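Trehalose-6-phosphate phosphatase (Candida albicans, PDB 5DXI) is a member of the trehalose-phosphatase family in the HAD clan, whose Rossmann-like core holds a magnesium ion and a beryllium trifluoride ion. Local coordinates at residues A[92-97]-A[192-197]; A[126-131]-A[153-158]; A[222-227]-A[249-254]. One frame throughout, in Å; residues are numbered along the deposited sequence.

Contact 1. Residues A[92-97]-A[192-197]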
loop_
_atom_site.group_PDB
_atom_site.type_symbol
_atom_site.label_atom_id
_atom_site.label_comp_id
_atom_site.label_asym_id
_atom_site.label_seq_id
_atom_site.Cartn_x
_atom_site.Cartn_y
_atom_site.Cartn_z
ATOM N N CYS A 92 -6.447 3.441 7.857
ATOM C CA CYS A 92 -7.090 3.911 9.082
ATOM C C CYS A 92 -6.383 5.107 9.707
ATOM O O CYS A 92 -7.025 5.934 10.369
ATOM C CB CYS A 92 -7.188 2.775 10.102
ATOM S SG CYS A 92 -8.304 1.450 9.553
ATOM N N PHE A 93 -5.074 5.224 9.480
ATOM C CA PHE A 93 -4.284 6.283 10.125
ATOM C C PHE A 93 -3.366 6.975 9.136
ATOM O O PHE A 93 -2.887 6.341 8.209
ATOM C CB PHE A 93 -3.429 5.723 11.278
ATOM C CG PHE A 93 -4.225 5.073 12.373
ATOM C CD1 PHE A 93 -4.580 3.739 12.292
ATOM C CD2 PHE A 93 -4.622 5.802 13.482
ATOM C CE1 PHE A 93 -5.322 3.148 13.299
ATOM C CE2 PHE A 93 -5.363 5.216 14.492
ATOM C CZ PHE A 93 -5.708 3.891 14.408
ATOM N N MET A 94 -3.123 8.268 9.342
ATOM C CA MET A 94 -2.176 9.043 8.529
ATOM C C MET A 94 -1.280 9.888 9.415
ATOM O O MET A 94 -1.740 10.423 10.421
ATOM C CB MET A 94 -2.896 9.985 7.561
ATOM C CG MET A 94 -3.511 9.352 6.375
ATOM S SD MET A 94 -4.261 10.605 5.303
ATOM C CE MET A 94 -2.847 11.297 4.458
ATOM N N LYS A 95 -0.021 10.055 9.031
ATOM C CA LYS A 95 0.813 11.014 9.741
ATOM C C LYS A 95 1.704 11.785 8.769
ATOM O O LYS A 95 2.597 11.217 8.129
ATOM C CB LYS A 95 1.655 10.330 10.833
ATOM C CG LYS A 95 2.377 11.361 11.727
ATOM C CD LYS A 95 3.172 10.743 12.868
ATOM C CE LYS A 95 4.461 10.128 12.365
ATOM N NZ LYS A 95 5.511 10.065 13.427
ATOM N N ASP A 96 1.437 13.083 8.661
ATOM C CA ASP A 96 2.215 13.979 7.814
ATOM C C ASP A 96 3.682 14.011 8.217
ATOM O O ASP A 96 4.030 13.759 9.379
ATOM C CB ASP A 96 1.646 15.395 7.860
ATOM C CG ASP A 96 0.483 15.583 6.908
ATOM O OD1 ASP A 96 0.718 15.492 5.686
ATOM O OD2 ASP A 96 -0.653 15.846 7.372
ATOM N N ILE A 97 4.533 14.349 7.253
ATOM C CA ILE A 97 5.973 14.393 7.470
ATOM C C ILE A 97 6.357 15.370 8.585
ATOM O O ILE A 97 7.214 15.075 9.429
ATOM C CB ILE A 97 6.698 14.758 6.164
ATOM C CG1 ILE A 97 6.461 13.647 5.136
ATOM C CG2 ILE A 97 8.186 14.929 6.409
ATOM C CD1 ILE A 97 7.098 13.876 3.761
ATOM N N GLY A 192 -6.853 3.418 -1.060
ATOM C CA GLY A 192 -7.308 4.266 -2.149
ATOM C C GLY A 192 -7.720 5.661 -1.680
ATOM O O GLY A 192 -7.452 6.652 -2.363
ATOM N N GLU A 193 -8.350 5.740 -0.505
ATOM C CA GLU A 193 -8.702 7.024 0.102
ATOM C C GLU A 193 -7.462 7.840 0.420
ATOM O O GLU A 193 -7.421 9.057 0.206
ATOM C CB GLU A 193 -9.482 6.822 1.404
ATOM C CG GLU A 193 -10.965 6.755 1.253
ATOM C CD GLU A 193 -11.524 7.969 0.538
ATOM O OE1 GLU A 193 -11.276 9.120 0.986
ATOM O OE2 GLU A 193 -12.196 7.749 -0.482
ATOM N N ILE A 194 -6.465 7.158 0.973
ATOM C CA ILE A 194 -5.196 7.792 1.323
ATOM C C ILE A 194 -4.570 8.416 0.077
ATOM O O ILE A 194 -4.125 9.568 0.098
ATOM C CB ILE A 194 -4.190 6.779 1.962
ATOM C CG1 ILE A 194 -4.804 6.086 3.178
ATOM C CG2 ILE A 194 -2.888 7.463 2.368
ATOM C CD1 ILE A 194 -5.159 7.039 4.314
ATOM N N VAL A 195 -4.531 7.642 -1.004
ATOM C CA VAL A 195 -3.920 8.105 -2.233
ATOM C C VAL A 195 -4.674 9.335 -2.777
ATOM O O VAL A 195 -4.055 10.317 -3.196
ATOM C CB VAL A 195 -3.883 6.985 -3.284
ATOM C CG1 VAL A 195 -3.547 7.560 -4.637
ATOM C CG2 VAL A 195 -2.850 5.928 -2.862
ATOM N N LYS A 196 -6.003 9.290 -2.726
ATOM C CA LYS A 196 -6.820 10.447 -3.125
ATOM C C LYS A 196 -6.486 11.684 -2.276
ATOM O O LYS A 196 -6.344 12.789 -2.805
ATOM C CB LYS A 196 -8.314 10.110 -3.028
ATOM C CG LYS A 196 -9.259 11.261 -3.357
ATOM C CD LYS A 196 -10.700 10.758 -3.563
ATOM C CE LYS A 196 -11.370 10.373 -2.246
ATOM N NZ LYS A 196 -12.707 9.720 -2.443
ATOM N N ARG A 197 -6.343 11.496 -0.967
ATOM C CA ARG A 197 -6.056 12.618 -0.078
ATOM C C ARG A 197 -4.670 13.210 -0.300
ATOM O O ARG A 197 -4.434 14.381 0.017
ATOM C CB ARG A 197 -6.205 12.197 1.382
ATOM C CG ARG A 197 -7.654 12.037 1.810
ATOM C CD ARG A 197 -7.714 11.445 3.201
ATOM N NE ARG A 197 -9.082 11.156 3.619
ATOM C CZ ARG A 197 -9.612 11.633 4.740
ATOM N NH1 ARG A 197 -8.882 12.406 5.529
ATOM N NH2 ARG A 197 -10.858 11.335 5.075
#
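Met94, on strand 93-95, reaches across to Ile194 and Arg197 of helix 191-199. From CB, which heads toward the helix, the chain runs to CG on the side away from the carbonyl carbon (chi1 -75°). Met94 CG then makes the closest touch of the pair, 3.5 Å from Ile194 CD1. The sulfur keeps to the same methyl, with Met94 SD 3.8 Å from Ile194 CD1, and Met94 SD also lies 4.1 Å from Arg197 CD. Ile194 slides past Met94 in the opposite direction, so the tip of Ile194, CD1, lies beside the CG-SD portion of Met94. Arg197 contributes only aliphatic carbon here. The NE edge of its guanidinium faces Glu193 OE1, in plane, in a long salt bridge of 4.0 Å from Arg197 NE, while the terminal nitrogens extend away. The second carboxylate oxygen of Glu193 is taken up by Lys196: Lys196 NZ meets Glu193 OE2 on its syn side at 2.8 Å, so one carboxylate serves two charges. Beyond the pair, Met94 also touches Trp65 and Gln207, and Ile194 touches Ile67 and Ser87. Just before Met94, Cys92 and Phe93 form a classic beta bulge opposite Ala88. A helix laid against the face of a mixed, largely parallel sheet through apolar side chains is the layered alpha/beta architecture of the Rossmann-like HAD core.

Contact 2. Residues A[126-131]-A[153-158]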
loop_
_atom_site.group_PDB
_atom_site.type_symbol
_atom_site.label_atom_id
_atom_site.label_comp_id
_atom_site.label_asym_id
_atom_site.label_seq_id
_atom_site.Cartn_x
_atom_site.Cartn_y
_atom_site.Cartn_z
ATOM N N GLU A 126 -7.734 -22.211 16.039
ATOM C CA GLU A 126 -7.730 -23.464 16.782
ATOM C C GLU A 126 -7.767 -24.659 15.832
ATOM O O GLU A 126 -7.249 -25.728 16.152
ATOM C CB GLU A 126 -8.914 -23.502 17.762
ATOM C CG GLU A 126 -9.578 -24.864 17.966
ATOM C CD GLU A 126 -8.740 -25.811 18.810
ATOM O OE1 GLU A 126 -8.005 -25.334 19.710
ATOM O OE2 GLU A 126 -8.827 -27.036 18.570
ATOM N N LYS A 127 -8.307 -24.475 14.634
ATOM C CA LYS A 127 -8.354 -25.588 13.708
ATOM C C LYS A 127 -7.144 -25.478 12.732
ATOM O O LYS A 127 -6.980 -26.281 11.808
ATOM C CB LYS A 127 -9.725 -25.625 13.011
ATOM C CG LYS A 127 -9.775 -26.351 11.695
ATOM C CD LYS A 127 -11.078 -27.088 11.368
ATOM C CE LYS A 127 -10.778 -28.432 10.647
ATOM N NZ LYS A 127 -11.968 -29.219 10.154
ATOM N N THR A 128 -6.250 -24.519 12.974
ATOM C CA THR A 128 -5.120 -24.339 12.061
ATOM C C THR A 128 -3.820 -24.086 12.804
ATOM O O THR A 128 -3.463 -22.941 13.092
ATOM C CB THR A 128 -5.366 -23.175 11.069
ATOM O OG1 THR A 128 -6.657 -23.307 10.462
ATOM C CG2 THR A 128 -4.318 -23.171 9.973
ATOM N N PRO A 129 -3.104 -25.171 13.124
ATOM C CA PRO A 129 -1.819 -25.076 13.825
ATOM C C PRO A 129 -0.802 -24.237 13.049
ATOM O O PRO A 129 -0.683 -24.403 11.839
ATOM C CB PRO A 129 -1.368 -26.542 13.940
ATOM C CG PRO A 129 -2.624 -27.335 13.840
ATOM C CD PRO A 129 -3.506 -26.567 12.883
ATOM N N GLY A 130 -0.085 -23.357 13.738
ATOM C CA GLY A 130 0.883 -22.487 13.091
ATOM C C GLY A 130 0.281 -21.142 12.699
ATOM O O GLY A 130 1.007 -20.198 12.385
ATOM N N SER A 131 -1.045 -21.046 12.725
ATOM C CA SER A 131 -1.715 -19.774 12.424
ATOM C C SER A 131 -1.778 -18.907 13.678
ATOM O O SER A 131 -1.678 -19.426 14.790
ATOM C CB SER A 131 -3.122 -20.024 11.863
ATOM O OG SER A 131 -4.005 -20.483 12.870
ATOM N N ASN A 153 -4.858 -23.050 3.593
ATOM C CA ASN A 153 -5.645 -22.540 2.468
ATOM C C ASN A 153 -7.095 -23.010 2.510
ATOM O O ASN A 153 -8.013 -22.265 2.154
ATOM C CB ASN A 153 -4.998 -22.931 1.143
ATOM C CG ASN A 153 -3.778 -22.088 0.826
ATOM O OD1 ASN A 153 -3.901 -20.942 0.391
ATOM N ND2 ASN A 153 -2.594 -22.648 1.047
ATOM N N PHE A 154 -7.297 -24.245 2.952
ATOM C CA PHE A 154 -8.638 -24.793 3.103
ATOM C C PHE A 154 -9.398 -24.040 4.187
ATOM O O PHE A 154 -10.527 -23.596 3.970
ATOM C CB PHE A 154 -8.582 -26.286 3.438
ATOM C CG PHE A 154 -9.935 -26.911 3.653
ATOM C CD1 PHE A 154 -10.786 -27.142 2.584
ATOM C CD2 PHE A 154 -10.345 -27.289 4.924
ATOM C CE1 PHE A 154 -12.032 -27.720 2.779
ATOM C CE2 PHE A 154 -11.584 -27.872 5.127
ATOM C CZ PHE A 154 -12.430 -28.087 4.053
ATOM N N GLN A 155 -8.789 -23.928 5.362
ATOM C CA GLN A 155 -9.404 -23.212 6.476
ATOM C C GLN A 155 -9.626 -21.738 6.146
ATOM O O GLN A 155 -10.624 -21.144 6.562
ATOM C CB GLN A 155 -8.558 -23.343 7.741
ATOM C CG GLN A 155 -8.464 -24.765 8.243
ATOM C CD GLN A 155 -9.826 -25.376 8.498
ATOM O OE1 GLN A 155 -10.041 -26.552 8.207
ATOM N NE2 GLN A 155 -10.756 -24.586 9.033
ATOM N N ALA A 156 -8.686 -21.163 5.399
ATOM C CA ALA A 156 -8.762 -19.765 4.998
ATOM C C ALA A 156 -9.977 -19.518 4.136
ATOM O O ALA A 156 -10.695 -18.542 4.346
ATOM C CB ALA A 156 -7.516 -19.351 4.254
ATOM N N GLU A 157 -10.213 -20.419 3.183
ATOM C CA GLU A 157 -11.309 -20.261 2.238
ATOM C C GLU A 157 -12.668 -20.265 2.919
ATOM O O GLU A 157 -13.575 -19.526 2.521
ATOM C CB GLU A 157 -11.272 -21.369 1.183
ATOM C CG GLU A 157 -12.541 -21.463 0.348
ATOM C CD GLU A 157 -12.343 -22.264 -0.930
ATOM O OE1 GLU A 157 -11.603 -23.272 -0.891
ATOM O OE2 GLU A 157 -12.951 -21.897 -1.963
ATOM N N LYS A 158 -12.803 -21.067 3.969
ATOM C CA LYS A 158 -14.097 -21.186 4.618
ATOM C C LYS A 158 -14.218 -20.178 5.757
ATOM O O LYS A 158 -15.322 -19.866 6.208
ATOM C CB LYS A 158 -14.330 -22.622 5.096
ATOM C CG LYS A 158 -14.216 -23.630 3.935
ATOM C CD LYS A 158 -15.596 -24.042 3.393
ATOM C CE LYS A 158 -15.716 -23.793 1.879
ATOM N NZ LYS A 158 -14.511 -24.212 1.095
#
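Lys127 and Thr128 close over the side chain of Gln155 on helix 149-165, in the alpha/beta cap of this HAD phosphatase, where two long helices, 113-126 and 149-165, accompany a four-stranded antiparallel sheet. The aliphatic part of Lys127 crosses Gln155 at about a right angle, laid over one face of its amide. Lys127 CG lies 3.3 Å from Gln155 NE2, and further along Lys127 CE comes to 3.2 Å from Gln155 OE1. The ammonium does not turn back to that oxygen: Lys127 NZ stays 3.8 Å from Gln155 OE1, and this buried oxygen has no hydrogen-bond partner in the model. On the stem of the glutamine, Thr128 OG1 sits 3.2 Å from Gln155 CG, a close touch on a methylene; the hydroxyl's hydrogen bond is to the carbonyl oxygen of Tyr124 in the last turn of helix 113-126. Gln155 is bent at chi2 (-56°), which folds its amide toward Lys127 while CB and CG remain beside Thr128. In the next shell, Trp142 of strand 140-143 touches Thr128, Ser131 and Ala156, so the loop and the helix share one aromatic support from the sheet. The loop itself is shaped by a type II turn from Thr128 to Ser131, with Gly130 at positive phi. Thr128 O receives two donors: Ser131 N at 3.1 Å, and Ser131 OG, modelled very close, in the carbonyl plane.

Contact 3. Residues A[222-227]-A[249-254]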
loop_
_atom_site.group_PDB
_atom_site.type_symbol
_atom_site.label_atom_id
_atom_site.label_comp_id
_atom_site.label_asym_id
_atom_site.label_seq_id
_atom_site.Cartn_x
_atom_site.Cartn_y
_atom_site.Cartn_z
ATOM N N GLU A 222 -0.720 23.775 -11.090
ATOM C CA GLU A 222 0.638 24.106 -10.639
ATOM C C GLU A 222 0.990 23.517 -9.281
ATOM O O GLU A 222 2.163 23.453 -8.926
ATOM C CB GLU A 222 0.849 25.624 -10.597
ATOM C CG GLU A 222 -0.369 26.416 -10.195
ATOM C CD GLU A 222 -0.174 27.903 -10.389
ATOM O OE1 GLU A 222 -0.436 28.392 -11.510
ATOM O OE2 GLU A 222 0.251 28.580 -9.424
ATOM N N GLU A 223 -0.016 23.130 -8.504
ATOM C CA GLU A 223 0.238 22.636 -7.157
ATOM C C GLU A 223 0.029 21.122 -7.085
ATOM O O GLU A 223 0.380 20.491 -6.087
ATOM C CB GLU A 223 -0.664 23.344 -6.138
ATOM C CG GLU A 223 -0.390 24.847 -6.008
ATOM C CD GLU A 223 -1.320 25.541 -5.017
ATOM O OE1 GLU A 223 -2.228 24.880 -4.466
ATOM O OE2 GLU A 223 -1.154 26.761 -4.813
ATOM N N LEU A 224 -0.529 20.539 -8.146
ATOM C CA LEU A 224 -0.733 19.090 -8.186
ATOM C C LEU A 224 0.573 18.362 -8.470
ATOM O O LEU A 224 1.458 18.908 -9.119
ATOM C CB LEU A 224 -1.777 18.717 -9.240
ATOM C CG LEU A 224 -3.210 19.137 -8.906
ATOM C CD1 LEU A 224 -4.152 18.867 -10.071
ATOM C CD2 LEU A 224 -3.693 18.421 -7.656
ATOM N N PRO A 225 0.696 17.115 -7.987
ATOM C CA PRO A 225 1.858 16.317 -8.386
ATOM C C PRO A 225 1.877 16.151 -9.903
ATOM O O PRO A 225 0.810 16.081 -10.512
ATOM C CB PRO A 225 1.626 14.970 -7.692
ATOM C CG PRO A 225 0.619 15.252 -6.613
ATOM C CD PRO A 225 -0.245 16.343 -7.159
ATOM N N ASP A 226 3.056 16.128 -10.510
ATOM C CA ASP A 226 3.139 15.883 -11.946
ATOM C C ASP A 226 3.888 14.583 -12.208
ATOM O O ASP A 226 4.140 14.211 -13.356
ATOM C CB ASP A 226 3.811 17.059 -12.658
ATOM C CG ASP A 226 5.186 17.378 -12.091
ATOM O OD1 ASP A 226 5.547 16.820 -11.027
ATOM O OD2 ASP A 226 5.904 18.198 -12.698
ATOM N N PHE A 227 4.222 13.894 -11.121
ATOM C CA PHE A 227 4.876 12.592 -11.152
ATOM C C PHE A 227 4.415 11.805 -9.936
ATOM O O PHE A 227 4.638 12.225 -8.797
ATOM C CB PHE A 227 6.402 12.744 -11.140
ATOM C CG PHE A 227 7.151 11.439 -11.159
ATOM C CD1 PHE A 227 7.587 10.892 -12.354
ATOM C CD2 PHE A 227 7.431 10.765 -9.985
ATOM C CE1 PHE A 227 8.288 9.691 -12.378
ATOM C CE2 PHE A 227 8.126 9.564 -10.000
ATOM C CZ PHE A 227 8.556 9.026 -11.196
ATOM N N LYS A 249 -8.032 9.197 -15.216
ATOM C CA LYS A 249 -9.140 9.249 -16.159
ATOM C C LYS A 249 -9.947 10.537 -15.954
ATOM O O LYS A 249 -10.458 11.117 -16.911
ATOM C CB LYS A 249 -10.044 8.026 -16.018
ATOM C CG LYS A 249 -11.195 8.042 -16.995
ATOM C CD LYS A 249 -12.097 6.830 -16.875
ATOM C CE LYS A 249 -13.185 6.886 -17.950
ATOM N NZ LYS A 249 -14.020 5.657 -18.002
ATOM N N LYS A 250 -10.033 10.989 -14.706
ATOM C CA LYS A 250 -10.720 12.237 -14.380
ATOM C C LYS A 250 -9.970 13.381 -15.062
ATOM O O LYS A 250 -10.580 14.259 -15.688
ATOM C CB LYS A 250 -10.780 12.445 -12.861
ATOM C CG LYS A 250 -11.310 13.794 -12.396
ATOM C CD LYS A 250 -12.811 13.846 -12.632
ATOM C CE LYS A 250 -13.484 15.005 -11.913
ATOM N NZ LYS A 250 -13.072 16.338 -12.432
ATOM N N TRP A 251 -8.643 13.358 -14.950
ATOM C CA TRP A 251 -7.814 14.355 -15.619
ATOM C C TRP A 251 -7.929 14.331 -17.155
ATOM O O TRP A 251 -7.850 15.386 -17.783
ATOM C CB TRP A 251 -6.358 14.182 -15.208
ATOM C CG TRP A 251 -6.077 14.659 -13.811
ATOM C CD1 TRP A 251 -6.850 15.496 -13.054
ATOM C CD2 TRP A 251 -4.943 14.322 -13.002
ATOM N NE1 TRP A 251 -6.264 15.695 -11.824
ATOM C CE2 TRP A 251 -5.093 14.988 -11.771
ATOM C CE3 TRP A 251 -3.819 13.511 -13.199
ATOM C CZ2 TRP A 251 -4.158 14.871 -10.738
ATOM C CZ3 TRP A 251 -2.894 13.406 -12.188
ATOM C CH2 TRP A 251 -3.068 14.080 -10.966
ATOM N N LYS A 252 -8.089 13.154 -17.768
ATOM C CA LYS A 252 -8.248 13.096 -19.234
ATOM C C LYS A 252 -9.714 13.277 -19.664
ATOM O O LYS A 252 -9.978 13.637 -20.812
ATOM C CB LYS A 252 -7.668 11.808 -19.832
ATOM C CG LYS A 252 -8.129 10.530 -19.201
ATOM C CD LYS A 252 -7.267 9.347 -19.654
ATOM C CE LYS A 252 -7.443 9.033 -21.136
ATOM N NZ LYS A 252 -6.550 7.915 -21.571
ATOM N N GLY A 253 -10.658 13.045 -18.752
ATOM C CA GLY A 253 -12.057 13.350 -19.020
ATOM C C GLY A 253 -12.156 14.856 -19.156
ATOM O O GLY A 253 -12.761 15.387 -20.090
ATOM N N ASP A 254 -11.544 15.546 -18.201
ATOM C CA ASP A 254 -11.287 16.966 -18.330
ATOM C C ASP A 254 -10.161 17.039 -19.350
ATOM O O ASP A 254 -9.537 16.033 -19.646
ATOM C CB ASP A 254 -10.891 17.582 -16.986
ATOM C CG ASP A 254 -11.903 17.295 -15.893
ATOM O OD1 ASP A 254 -12.857 16.531 -16.157
ATOM O OD2 ASP A 254 -11.737 17.811 -14.767
#
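Leu224 and Trp251 supply the apolar part of this contact. Leu224 CD1 lies 4.1 Å from Trp251 CZ2 and 4.2 Å from Trp251 NE1, approaching the ring obliquely, and the two side chains run past each other in opposite directions. The backbones stand well apart, with Leu224 CA and Trp251 CA separated by 11.3 Å; the large indole bridges most of that gap. CG of Trp251 is directed away from its own carbonyl carbon (chi1 -74°), which carries the six-membered ring across toward the loop. A second, looser touch comes from the backbone of the next residue: Pro225 O is 4.4 Å from Trp251 CH2, again oblique to the ring.

The segments are the two ends of one beta-alpha unit of the HAD core. Segment 222-227 leads into strand 227-232, and segment 249-254 finishes helix 235-253, the helix that follows the magnesium ligand Asp233; the contact therefore joins the start of the strand to the far end of the helix.

Among charged groups, Arg256 makes a cation-pi interaction with the same indole. Within the helix end, Lys250 NZ forms a salt bridge to Asp254 OD2 whose hydrogen bond is weak, at 3.1 Å. Hydrogen bonds hold the loop to Gln21 and Arg22, just ahead of strand 23-27: Asp226 uses OD1 for the backbone N of Arg22 and OD2 for that of Gln21, while Leu224 O takes the NE of Arg22.

In the fold
After helix 10-19 the chain lays down strands 23-27, 62-67 and 85-88 of the core sheet before reaching 92-97, where contact 1 opens. It adds strand 103-104 to the core sheet before entering the cap, where contact 2, nested inside this long excursion, closes a loop through strands 132-135 and 140-143. Return to the core at 192-197 closes contact 1, tying strand 93-95 to helix 191-199. Contact 3 follows in series, closing the loop through strand 227-232 and helix 235-253. Contacts 1 and 3, in the core, have centres 19 Å apart, whereas the centres of contacts 2 and 3 lie 45 Å apart on opposite sides of the chain's centre.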